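Local coordinates for protein FOKI restriction endonuclease (Planomicrobium okeanokoites, PDB 2FOK) that recognises a specific DNA sequence and, as a type IIS restriction endonuclease, cuts the DNA outside that site by metal-dependent hydrolysis, at residues 162-165 against 166-170; 177-180 against 181-184. All coordinates share one frame; numbering follows the deposited sequence.

Contacts 1 and 2 follow one another along the chain, without nesting or crossing, in the second subdomain of the recognition part, a member of the helix-turn-helix clan. Contact 1 joins successive turns of helix 160-169 and encloses no loop. The chain then passes strand 175-176 and enters helix 177-181, where contact 2 covers the turns that end this helix and lead into the loop before helix 197-205. The two centres lie about 11 Å apart and the contacts touch: Leu168 packs on Leu180, Ile165 meets Leu184, and the guanidinium of Arg164 makes a probable hydrogen bond to the backbone of Asn183. Helix 160-169 is thereby tied to the end of helix 177-181.

Contact 1 (162-165 against 166-170); sequences AIRI and LTLLE
Helix 160-169 carries Arg164 and Leu168 one turn apart on one flank, the leucine lying over a face of the guanidinium. CD2 of Leu168 stands 4.0 Å above the plane of the Arg164 guanidinium, over its centre, with the two side chains crossing obliquely. A bend at chi2 of Arg164 (52°) turns the chain along the helix, bringing its NE, hydrogen-bonded to Asn183 O, beside Leu168 CG as well. That CG also rests 3.3 Å from Arg164 O. With an alanine here in place of Leu168, CG, CD1 and CD2 are gone, and this guanidinium face would probably lose its apolar cover and the place of CD1 beside Asn183 O be left unfilled. The other grip is polar: Thr167 OG1, set opposite its own carbonyl carbon and beside its backbone N (chi1 -59°), turns back to donate to Ile163 O at 2.9 Å. Thr167 N reaches the same Ile163 O at 3.0 Å from the other face of the carbonyl plane, so two donors hold one acceptor. A water 3.1 Å from Thr167 OG1 donates to it and accepts weakly from Arg164 NH1. Within the recognition subdomain, of the helix-turn-helix clan, this helix packs against helices 222-236 and 269-279. Leu166 touches Leu234, Val274 and Leu275, while its N bonds to Ala162 O at 3.0 Å. Leu168 N continues the helical pattern with Arg164 O at 3.2 Å. On the buried side Ile165 CG2 meets Leu169 CD1 at 4.3 Å. Glu170 OE1 forms a salt bridge with Lys279 NZ of helix 269-279.

Contact 2 (177-180 against 181-184); sequences KFDL and GKNL
Asp179 and Lys182 lie side by side and point the same way on the outer flank of the last turn of helix 177-181, in the second recognition subdomain, of the helix-turn-helix clan. CE of Lys182 passes 3.5 Å from Asp179 OD1, but NZ stays 4.5 Å from the same OD1, beyond a salt bridge, so the attraction is probably modest. The lysine starts with CG wedged between its backbone N and carbonyl carbon (chi1 50°), and its aliphatic chain runs back over the helix end: CG is 3.3 Å from Phe178 O, CE 3.2 Å from Asp179 O. Across the turn, Gly181 N bonds to Lys177 O at 2.6 Å, a close approach that leaves little room for a CB at Gly181. Lys182 N donates to Phe178 O at 3.2 Å. Leu180 O then takes Asn183 N at 3.0 Å, a three-residue step that marks the tightening of the chain as it leaves the helix. A type I beta turn from Gly181 to Leu184 overlaps this step, closed by Leu184 N on Gly181 O, and sets Leu184 CB near Leu180 O. At the start of the helix, CG of Lys177 lies over one face of the Phe178 ring, toward its rim, while its NZ pairs with Glu220. Phe178 touches Leu200 and Glu197 of helix 197-205, Leu180 reaches Ala227 of helix 222-236 and Phe265 of strand 258-267, and Leu184 packs on Tyr226 and Ala227.

Contact 1 (162-165 against 166-170)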
loop_
_atom_site.group_PDB
_atom_site.type_symbol
_atom_site.label_atom_id
_atom_site.label_comp_id
_atom_site.label_asym_id
_atom_site.label_seq_id
_atom_site.Cartn_x
_atom_site.Cartn_y
_atom_site.Cartn_z
ATOM N N ALA A 162 7.494 -10.421 -6.669
ATOM C CA ALA A 162 7.374 -10.835 -8.066
ATOM C C ALA A 162 6.817 -12.249 -8.069
ATOM O O ALA A 162 5.922 -12.576 -8.839
ATOM C CB ALA A 162 8.736 -10.809 -8.748
ATOM N N ILE A 163 7.347 -13.093 -7.193
ATOM C CA ILE A 163 6.851 -14.462 -7.105
ATOM C C ILE A 163 5.379 -14.431 -6.704
ATOM O O ILE A 163 4.585 -15.229 -7.187
ATOM C CB ILE A 163 7.657 -15.295 -6.083
ATOM C CG1 ILE A 163 9.094 -15.472 -6.588
ATOM C CG2 ILE A 163 6.999 -16.666 -5.879
ATOM C CD1 ILE A 163 9.197 -15.883 -8.049
ATOM N N ARG A 164 5.018 -13.498 -5.825
ATOM C CA ARG A 164 3.633 -13.356 -5.383
ATOM C C ARG A 164 2.746 -12.896 -6.529
ATOM O O ARG A 164 1.624 -13.367 -6.669
ATOM C CB ARG A 164 3.513 -12.345 -4.241
ATOM C CG ARG A 164 2.078 -12.122 -3.798
ATOM C CD ARG A 164 1.386 -13.461 -3.497
ATOM N NE ARG A 164 0.162 -13.292 -2.715
ATOM C CZ ARG A 164 -0.583 -14.296 -2.253
ATOM N NH1 ARG A 164 -0.237 -15.552 -2.491
ATOM N NH2 ARG A 164 -1.689 -14.045 -1.565
ATOM N N ILE A 165 3.230 -11.963 -7.342
ATOM C CA ILE A 165 2.424 -11.511 -8.466
ATOM C C ILE A 165 2.192 -12.702 -9.411
ATOM O O ILE A 165 1.099 -12.860 -9.956
ATOM C CB ILE A 165 3.106 -10.342 -9.240
ATOM C CG1 ILE A 165 3.168 -9.087 -8.359
ATOM C CG2 ILE A 165 2.319 -10.017 -10.508
ATOM C CD1 ILE A 165 1.847 -8.321 -8.242
ATOM N N LEU A 166 3.218 -13.540 -9.584
ATOM C CA LEU A 166 3.133 -14.715 -10.462
ATOM C C LEU A 166 2.167 -15.772 -9.941
ATOM O O LEU A 166 1.514 -16.466 -10.716
ATOM C CB LEU A 166 4.509 -15.352 -10.632
ATOM C CG LEU A 166 5.557 -14.604 -11.456
ATOM C CD1 LEU A 166 6.699 -15.571 -11.748
ATOM C CD2 LEU A 166 4.958 -14.056 -12.756
ATOM N N THR A 167 2.093 -15.903 -8.622
ATOM C CA THR A 167 1.198 -16.869 -8.004
ATOM C C THR A 167 -0.251 -16.452 -8.200
ATOM O O THR A 167 -1.126 -17.295 -8.378
ATOM C CB THR A 167 1.480 -17.002 -6.489
ATOM O OG1 THR A 167 2.842 -17.408 -6.289
ATOM C CG2 THR A 167 0.557 -18.038 -5.859
ATOM N N LEU A 168 -0.497 -15.144 -8.179
ATOM C CA LEU A 168 -1.845 -14.603 -8.342
ATOM C C LEU A 168 -2.377 -14.679 -9.771
ATOM O O LEU A 168 -3.564 -14.481 -10.001
ATOM C CB LEU A 168 -1.884 -13.146 -7.871
ATOM C CG LEU A 168 -1.614 -12.918 -6.383
ATOM C CD1 LEU A 168 -1.456 -11.440 -6.092
ATOM C CD2 LEU A 168 -2.761 -13.486 -5.594
ATOM N N LEU A 169 -1.500 -14.961 -10.726
ATOM C CA LEU A 169 -1.909 -15.040 -12.125
ATOM C C LEU A 169 -1.764 -16.466 -12.667
ATOM O O LEU A 169 -2.081 -16.738 -13.825
ATOM C CB LEU A 169 -1.052 -14.083 -12.964
ATOM C CG LEU A 169 -1.140 -12.574 -12.722
ATOM C CD1 LEU A 169 -0.066 -11.863 -13.522
ATOM C CD2 LEU A 169 -2.504 -12.057 -13.142
ATOM N N GLU A 170 -1.309 -17.374 -11.808
ATOM C CA GLU A 170 -1.060 -18.759 -12.187
ATOM C C GLU A 170 -2.182 -19.514 -12.902
ATOM O O GLU A 170 -1.900 -20.405 -13.714
ATOM C CB GLU A 170 -0.592 -19.558 -10.963
ATOM C CG GLU A 170 -1.618 -19.730 -9.866
ATOM C CD GLU A 170 -1.060 -20.497 -8.678
ATOM O OE1 GLU A 170 0.163 -20.772 -8.661
ATOM O OE2 GLU A 170 -1.840 -20.827 -7.761
HETATM O O HOH W 1 2.955 -16.440 -3.359
#

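Contact 2 (177-180 against 181-184)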
loop_
_atom_site.group_PDB
_atom_site.type_symbol
_atom_site.label_atom_id
_atom_site.label_comp_id
_atom_site.label_asym_id
_atom_site.label_seq_id
_atom_site.Cartn_x
_atom_site.Cartn_y
_atom_site.Cartn_z
ATOM N N LYS A 177 -4.184 -3.958 -11.468
ATOM C CA LYS A 177 -3.267 -3.678 -10.372
ATOM C C LYS A 177 -4.001 -3.687 -9.031
ATOM O O LYS A 177 -3.401 -3.959 -7.983
ATOM C CB LYS A 177 -2.635 -2.312 -10.590
ATOM C CG LYS A 177 -3.664 -1.193 -10.758
ATOM C CD LYS A 177 -3.005 0.177 -10.752
ATOM C CE LYS A 177 -3.470 1.021 -11.941
ATOM N NZ LYS A 177 -3.199 2.469 -11.743
ATOM N N PHE A 178 -5.299 -3.384 -9.075
ATOM C CA PHE A 178 -6.139 -3.346 -7.873
ATOM C C PHE A 178 -6.487 -4.737 -7.376
ATOM O O PHE A 178 -6.514 -4.977 -6.163
ATOM C CB PHE A 178 -7.450 -2.595 -8.136
ATOM C CG PHE A 178 -7.266 -1.280 -8.818
ATOM C CD1 PHE A 178 -6.975 -0.136 -8.082
ATOM C CD2 PHE A 178 -7.384 -1.182 -10.203
ATOM C CE1 PHE A 178 -6.805 1.086 -8.716
ATOM C CE2 PHE A 178 -7.214 0.039 -10.841
ATOM C CZ PHE A 178 -6.925 1.174 -10.097
ATOM N N ASP A 179 -6.779 -5.638 -8.314
ATOM C CA ASP A 179 -7.129 -7.026 -7.986
ATOM C C ASP A 179 -5.911 -7.771 -7.500
ATOM O O ASP A 179 -6.015 -8.799 -6.836
ATOM C CB ASP A 179 -7.660 -7.753 -9.209
ATOM C CG ASP A 179 -9.157 -7.745 -9.276
ATOM O OD1 ASP A 179 -9.775 -7.325 -8.274
ATOM O OD2 ASP A 179 -9.702 -8.152 -10.331
ATOM N N LEU A 180 -4.748 -7.260 -7.885
ATOM C CA LEU A 180 -3.475 -7.837 -7.496
ATOM C C LEU A 180 -3.037 -7.167 -6.211
ATOM O O LEU A 180 -2.625 -7.831 -5.265
ATOM C CB LEU A 180 -2.443 -7.604 -8.601
ATOM C CG LEU A 180 -2.647 -8.513 -9.817
ATOM C CD1 LEU A 180 -1.909 -7.957 -11.036
ATOM C CD2 LEU A 180 -2.165 -9.912 -9.480
ATOM N N GLY A 181 -3.166 -5.845 -6.171
ATOM C CA GLY A 181 -2.762 -5.083 -5.000
ATOM C C GLY A 181 -3.394 -5.482 -3.684
ATOM O O GLY A 181 -2.757 -5.399 -2.640
ATOM N N LYS A 182 -4.648 -5.916 -3.726
ATOM C CA LYS A 182 -5.366 -6.319 -2.526
ATOM C C LYS A 182 -4.790 -7.574 -1.860
ATOM O O LYS A 182 -5.074 -7.861 -0.692
ATOM C CB LYS A 182 -6.837 -6.541 -2.869
ATOM C CG LYS A 182 -7.057 -7.430 -4.075
ATOM C CD LYS A 182 -8.537 -7.640 -4.328
ATOM C CE LYS A 182 -8.760 -8.825 -5.233
ATOM N NZ LYS A 182 -9.600 -9.846 -4.577
ATOM N N ASN A 183 -3.982 -8.320 -2.602
ATOM C CA ASN A 183 -3.374 -9.535 -2.078
ATOM C C ASN A 183 -1.847 -9.448 -2.167
ATOM O O ASN A 183 -1.154 -10.461 -2.266
ATOM C CB ASN A 183 -3.892 -10.740 -2.864
ATOM C CG ASN A 183 -5.344 -11.060 -2.547
ATOM O OD1 ASN A 183 -5.718 -11.214 -1.385
ATOM N ND2 ASN A 183 -6.166 -11.162 -3.579
ATOM N N LEU A 184 -1.345 -8.217 -2.105
ATOM C CA LEU A 184 0.082 -7.936 -2.204
ATOM C C LEU A 184 0.611 -7.205 -0.967
ATOM O O LEU A 184 0.051 -6.187 -0.539
ATOM C CB LEU A 184 0.337 -7.100 -3.459
ATOM C CG LEU A 184 1.757 -6.613 -3.763
ATOM C CD1 LEU A 184 2.720 -7.783 -3.696
ATOM C CD2 LEU A 184 1.785 -5.976 -5.149
#